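Long-range contact in C2 domain protein (Ramazzottius varieornatus, PDB 7DF2), which binds calcium ions through a C2 domain and is found specifically in tardigrades, its cellular role not being established: residues L50-D63 with V130-I143. Numbering follows the deposited sequence.
With CA (calcium ion), chain C; CA (calcium ion), chain D; CA (calcium ion), chain E.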
loop_
_atom_site.group_PDB
_atom_site.type_symbol
_atom_site.label_atom_id
_atom_site.label_comp_id
_atom_site.label_asym_id
_atom_site.label_seq_id
_atom_site.Cartn_x
_atom_site.Cartn_y
_atom_site.Cartn_z
ATOM N N LEU A 50 0.532 6.729 9.006
ATOM C CA LEU A 50 0.906 7.643 7.933
ATOM C C LEU A 50 1.300 8.962 8.574
ATOM O O LEU A 50 0.499 9.553 9.305
ATOM C CB LEU A 50 -0.277 7.824 6.969
ATOM C CG LEU A 50 -0.284 8.467 5.571
ATOM C CD1 LEU A 50 0.644 9.613 5.466
ATOM C CD2 LEU A 50 -0.042 7.452 4.444
ATOM N N ASP A 51 2.521 9.426 8.294
ATOM C CA ASP A 51 2.999 10.725 8.775
ATOM C C ASP A 51 2.924 11.696 7.604
ATOM O O ASP A 51 3.796 11.695 6.736
ATOM C CB ASP A 51 4.418 10.620 9.329
ATOM C CG ASP A 51 4.918 11.950 9.926
ATOM O OD1 ASP A 51 4.124 12.920 10.042
ATOM O OD2 ASP A 51 6.111 12.018 10.275
ATOM N N THR A 52 1.858 12.499 7.564
ATOM C CA THR A 52 1.726 13.523 6.531
ATOM C C THR A 52 2.607 14.734 6.802
ATOM O O THR A 52 2.798 15.562 5.899
ATOM C CB THR A 52 0.292 14.026 6.441
ATOM O OG1 THR A 52 -0.006 14.763 7.635
ATOM C CG2 THR A 52 -0.713 12.872 6.294
ATOM N N GLN A 53 3.102 14.872 8.033
ATOM C CA GLN A 53 3.775 16.081 8.508
ATOM C C GLN A 53 2.907 17.326 8.348
ATOM O O GLN A 53 3.415 18.459 8.383
ATOM C CB GLN A 53 5.123 16.278 7.804
ATOM C CG GLN A 53 6.034 15.057 7.867
ATOM C CD GLN A 53 7.405 15.350 7.319
ATOM O OE1 GLN A 53 7.553 15.605 6.125
ATOM N NE2 GLN A 53 8.424 15.310 8.185
ATOM N N GLY A 54 1.605 17.124 8.181
ATOM C CA GLY A 54 0.669 18.203 7.970
ATOM C C GLY A 54 0.738 18.865 6.620
ATOM O O GLY A 54 0.174 19.950 6.460
ATOM N N LYS A 55 1.386 18.242 5.632
ATOM C CA LYS A 55 1.702 18.929 4.389
ATOM C C LYS A 55 1.201 18.172 3.167
ATOM O O LYS A 55 1.178 16.936 3.131
ATOM C CB LYS A 55 3.206 19.127 4.266
ATOM C CG LYS A 55 3.767 20.079 5.318
ATOM C CD LYS A 55 5.284 20.168 5.222
ATOM C CE LYS A 55 5.849 21.038 6.339
ATOM N NZ LYS A 55 7.322 21.244 6.180
ATOM N N SER A 56 0.854 18.948 2.144
ATOM C CA SER A 56 0.604 18.458 0.805
ATOM C C SER A 56 1.943 18.151 0.133
ATOM O O SER A 56 3.008 18.514 0.634
ATOM C CB SER A 56 -0.148 19.514 0.004
ATOM O OG SER A 56 -1.432 19.749 0.545
ATOM N N HIS A 57 1.888 17.521 -1.045
ATOM C CA HIS A 57 3.125 17.134 -1.720
ATOM C C HIS A 57 3.977 18.340 -2.112
ATOM O O HIS A 57 5.187 18.183 -2.322
ATOM C CB HIS A 57 2.816 16.305 -2.965
ATOM C CG HIS A 57 2.193 17.092 -4.070
ATOM N ND1 HIS A 57 2.894 17.488 -5.190
ATOM C CD2 HIS A 57 0.933 17.564 -4.228
ATOM C CE1 HIS A 57 2.089 18.161 -5.993
ATOM N NE2 HIS A 57 0.892 18.219 -5.433
ATOM N N THR A 58 3.376 19.532 -2.218
ATOM C CA THR A 58 4.130 20.756 -2.502
ATOM C C THR A 58 4.956 21.244 -1.327
ATOM O O THR A 58 5.775 22.160 -1.508
ATOM C CB THR A 58 3.172 21.886 -2.880
ATOM O OG1 THR A 58 2.261 22.062 -1.791
ATOM C CG2 THR A 58 2.398 21.542 -4.146
ATOM N N GLY A 59 4.713 20.739 -0.124
ATOM C CA GLY A 59 5.299 21.314 1.066
ATOM C C GLY A 59 4.449 22.364 1.752
ATOM O O GLY A 59 4.777 22.750 2.888
ATOM N N LEU A 60 3.386 22.847 1.100
ATOM C CA LEU A 60 2.402 23.687 1.763
ATOM C C LEU A 60 1.626 22.865 2.787
ATOM O O LEU A 60 1.537 21.638 2.677
ATOM C CB LEU A 60 1.426 24.277 0.752
ATOM C CG LEU A 60 1.939 25.321 -0.238
ATOM C CD1 LEU A 60 0.814 25.672 -1.223
ATOM C CD2 LEU A 60 2.428 26.554 0.491
ATOM N N PRO A 61 1.050 23.511 3.800
ATOM C CA PRO A 61 0.133 22.775 4.675
ATOM C C PRO A 61 -1.066 22.300 3.872
ATOM O O PRO A 61 -1.455 22.924 2.879
ATOM C CB PRO A 61 -0.267 23.810 5.735
ATOM C CG PRO A 61 -0.055 25.131 5.075
ATOM C CD PRO A 61 1.125 24.945 4.149
ATOM N N CYS A 62 -1.642 21.169 4.298
ATOM C CA CYS A 62 -2.847 20.669 3.637
ATOM C C CYS A 62 -3.905 21.753 3.536
ATOM O O CYS A 62 -4.399 22.055 2.446
ATOM C CB CYS A 62 -3.431 19.485 4.404
ATOM S SG CYS A 62 -2.451 18.007 4.329
ATOM N N ASP A 63 -4.247 22.354 4.675
ATOM C CA ASP A 63 -5.206 23.447 4.765
ATOM C C ASP A 63 -4.563 24.582 5.543
ATOM O O ASP A 63 -3.641 24.362 6.328
ATOM C CB ASP A 63 -6.494 23.003 5.475
ATOM C CG ASP A 63 -7.242 21.926 4.709
ATOM O OD1 ASP A 63 -7.162 21.920 3.459
ATOM O OD2 ASP A 63 -7.914 21.087 5.354
ATOM N N VAL A 130 0.177 2.908 -1.735
ATOM C CA VAL A 130 -0.706 3.709 -0.895
ATOM C C VAL A 130 -0.808 5.093 -1.515
ATOM O O VAL A 130 0.193 5.652 -1.979
ATOM C CB VAL A 130 -0.197 3.826 0.562
ATOM C CG1 VAL A 130 -1.082 4.774 1.378
ATOM C CG2 VAL A 130 -0.144 2.458 1.237
ATOM N N ARG A 131 -2.015 5.637 -1.541
ATOM C CA ARG A 131 -2.202 7.024 -1.946
ATOM C C ARG A 131 -2.958 7.767 -0.855
ATOM O O ARG A 131 -3.982 7.286 -0.352
ATOM C CB ARG A 131 -2.946 7.126 -3.281
ATOM C CG ARG A 131 -3.319 8.580 -3.667
ATOM C CD ARG A 131 -3.918 8.598 -5.078
ATOM N NE ARG A 131 -4.369 9.920 -5.491
ATOM C CZ ARG A 131 -3.587 10.828 -6.069
ATOM N NH1 ARG A 131 -2.313 10.559 -6.300
ATOM N NH2 ARG A 131 -4.083 12.006 -6.420
ATOM N N ALA A 132 -2.453 8.938 -0.488
ATOM C CA ALA A 132 -3.097 9.782 0.505
ATOM C C ALA A 132 -3.405 11.132 -0.118
ATOM O O ALA A 132 -2.535 11.742 -0.743
ATOM C CB ALA A 132 -2.207 9.960 1.743
ATOM N N ILE A 133 -4.641 11.599 0.051
ATOM C CA ILE A 133 -5.017 12.944 -0.378
ATOM C C ILE A 133 -5.703 13.627 0.792
ATOM O O ILE A 133 -6.249 12.985 1.692
ATOM C CB ILE A 133 -5.937 12.975 -1.627
ATOM C CG1 ILE A 133 -7.272 12.292 -1.338
ATOM C CG2 ILE A 133 -5.281 12.277 -2.801
ATOM C CD1 ILE A 133 -8.419 13.245 -1.082
ATOM N N ASP A 134 -5.642 14.952 0.779
ATOM C CA ASP A 134 -6.417 15.783 1.688
ATOM C C ASP A 134 -7.701 16.172 0.967
ATOM O O ASP A 134 -7.651 16.726 -0.137
ATOM C CB ASP A 134 -5.614 17.026 2.084
ATOM C CG ASP A 134 -6.492 18.138 2.632
ATOM O OD1 ASP A 134 -7.227 17.876 3.593
ATOM O OD2 ASP A 134 -6.458 19.271 2.104
ATOM N N LYS A 135 -8.846 15.865 1.569
ATOM C CA LYS A 135 -10.110 16.252 0.959
ATOM C C LYS A 135 -10.317 17.754 1.097
ATOM O O LYS A 135 -10.162 18.316 2.188
ATOM C CB LYS A 135 -11.271 15.504 1.610
ATOM C CG LYS A 135 -11.271 14.017 1.341
ATOM C CD LYS A 135 -12.474 13.358 1.994
ATOM C CE LYS A 135 -12.452 13.562 3.500
ATOM N NZ LYS A 135 -11.340 12.803 4.131
ATOM N N ASP A 136 -10.665 18.398 -0.010
ATOM C CA ASP A 136 -11.051 19.807 -0.044
ATOM C C ASP A 136 -12.443 19.859 -0.669
ATOM O O ASP A 136 -12.605 20.276 -1.821
ATOM C CB ASP A 136 -10.043 20.659 -0.861
ATOM C CG ASP A 136 -8.749 20.928 -0.113
ATOM O OD1 ASP A 136 -8.740 20.851 1.126
ATOM O OD2 ASP A 136 -7.737 21.246 -0.784
ATOM N N GLY A 137 -13.434 19.386 0.078
ATOM C CA GLY A 137 -14.771 19.230 -0.468
ATOM C C GLY A 137 -14.769 18.285 -1.649
ATOM O O GLY A 137 -14.364 17.124 -1.546
ATOM N N LEU A 138 -15.204 18.788 -2.809
ATOM C CA LEU A 138 -15.247 17.980 -4.020
ATOM C C LEU A 138 -13.881 17.763 -4.643
ATOM O O LEU A 138 -13.774 16.969 -5.580
ATOM C CB LEU A 138 -16.151 18.637 -5.064
ATOM C CG LEU A 138 -17.600 18.847 -4.633
ATOM C CD1 LEU A 138 -18.363 19.539 -5.754
ATOM C CD2 LEU A 138 -18.222 17.517 -4.292
ATOM N N ASN A 139 -12.847 18.451 -4.168
ATOM C CA ASN A 139 -11.546 18.438 -4.817
ATOM C C ASN A 139 -10.518 17.746 -3.935
ATOM O O ASN A 139 -10.604 17.782 -2.705
ATOM C CB ASN A 139 -11.109 19.862 -5.144
ATOM C CG ASN A 139 -12.080 20.551 -6.087
ATOM O OD1 ASN A 139 -12.633 21.597 -5.766
ATOM N ND2 ASN A 139 -12.319 19.935 -7.246
ATOM N N ASP A 140 -9.571 17.082 -4.587
ATOM C CA ASP A 140 -8.495 16.360 -3.927
ATOM C C ASP A 140 -7.264 17.249 -3.861
ATOM O O ASP A 140 -6.979 17.996 -4.796
ATOM C CB ASP A 140 -8.137 15.080 -4.684
ATOM C CG ASP A 140 -9.207 14.019 -4.590
ATOM O OD1 ASP A 140 -10.180 14.209 -3.833
ATOM O OD2 ASP A 140 -9.062 12.986 -5.276
ATOM N N ASP A 141 -6.522 17.134 -2.769
ATOM C CA ASP A 141 -5.294 17.889 -2.524
ATOM C C ASP A 141 -4.250 16.822 -2.200
ATOM O O ASP A 141 -4.261 16.273 -1.097
ATOM C CB ASP A 141 -5.525 18.869 -1.366
ATOM C CG ASP A 141 -4.322 19.722 -1.023
ATOM O OD1 ASP A 141 -3.173 19.388 -1.382
ATOM O OD2 ASP A 141 -4.544 20.743 -0.336
ATOM N N LYS A 142 -3.377 16.499 -3.158
ATOM C CA LYS A 142 -2.529 15.317 -3.007
ATOM C C LYS A 142 -1.537 15.468 -1.856
ATOM O O LYS A 142 -0.831 16.484 -1.744
ATOM C CB LYS A 142 -1.784 15.026 -4.313
ATOM C CG LYS A 142 -0.791 13.862 -4.225
ATOM C CD LYS A 142 0.100 13.816 -5.475
ATOM C CE LYS A 142 0.982 12.582 -5.477
ATOM N NZ LYS A 142 1.806 12.532 -6.722
ATOM N N ILE A 143 -1.511 14.464 -0.976
ATOM C CA ILE A 143 -0.475 14.377 0.043
ATOM C C ILE A 143 0.700 13.643 -0.579
ATOM O O ILE A 143 1.761 14.241 -0.787
ATOM C CB ILE A 143 -0.991 13.717 1.333
ATOM C CG1 ILE A 143 -2.026 14.646 1.964
ATOM C CG2 ILE A 143 0.144 13.500 2.324
ATOM C CD1 ILE A 143 -2.882 13.989 2.981
HETATM CA CA CA C . -6.295 21.443 1.260
HETATM CA CA CA D . -8.758 19.787 3.388
HETATM CA CA CA E . -9.021 20.328 7.317
HETATM O O HOH W 1 -6.270 23.744 0.586
HETATM O O HOH W 2 -10.651 21.268 3.620
HETATM O O HOH W 3 -11.406 20.843 7.099
#
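The calcium cluster at the tip of the C2 beta sandwich joins the loop ending at Cys62 and Asp63 to the hairpin 130-143, with Asp63, Asp134, Asp136 and Asp141 as ligands. Asp suits these places because its short carboxylate can chelate one ion or bridge two. Asp63 OD1 and Asp134 OD2 lie 3.1 Å apart, and both bind the calciums of chains C and D, which probably offset the repulsion; Asp63 OD1 reaches the calcium of chain C at 2.4 Å and that of chain D at 2.7 Å, while its OD2 binds those of chains D and E. Cys62 O and Asp141 OD2 join the calcium of chain C. Asp141 has CG anti to the backbone N (chi1 -179°), which carries the carboxylate toward both metal and loop: OD1 accepts a 2.6 Å hydrogen bond from Ser56 OG, from above the carboxylate plane, and this small second-shell hydroxyl limits its rotation. Next along, His57 N donates to Lys142 O (3.0 Å, 160°), and Lys142 CD lies over one face of the His57 ring in a CH-pi contact. Away from the metals, branched Ile143 reaches two partners, CG1 against Cys62 SG and CG2 against Thr52 CG2 (4.1 Å). Threonine pairs this methyl with an OG1 that forms an ST turn to Gly54 N. A serine in place of Thr52 lacks CG2 and would probably open a gap beside Ile143 CG2 and CD1. Leu50 CD2 packs on Val130 and Ala132, and the Leu50 side chain also meets Ile72 of strand 70-77 and Tyr146 of strand 139-150 between the two sheets, while the Cys62-Cys68 disulfide ties the loop to the chain leading into strand 70-77.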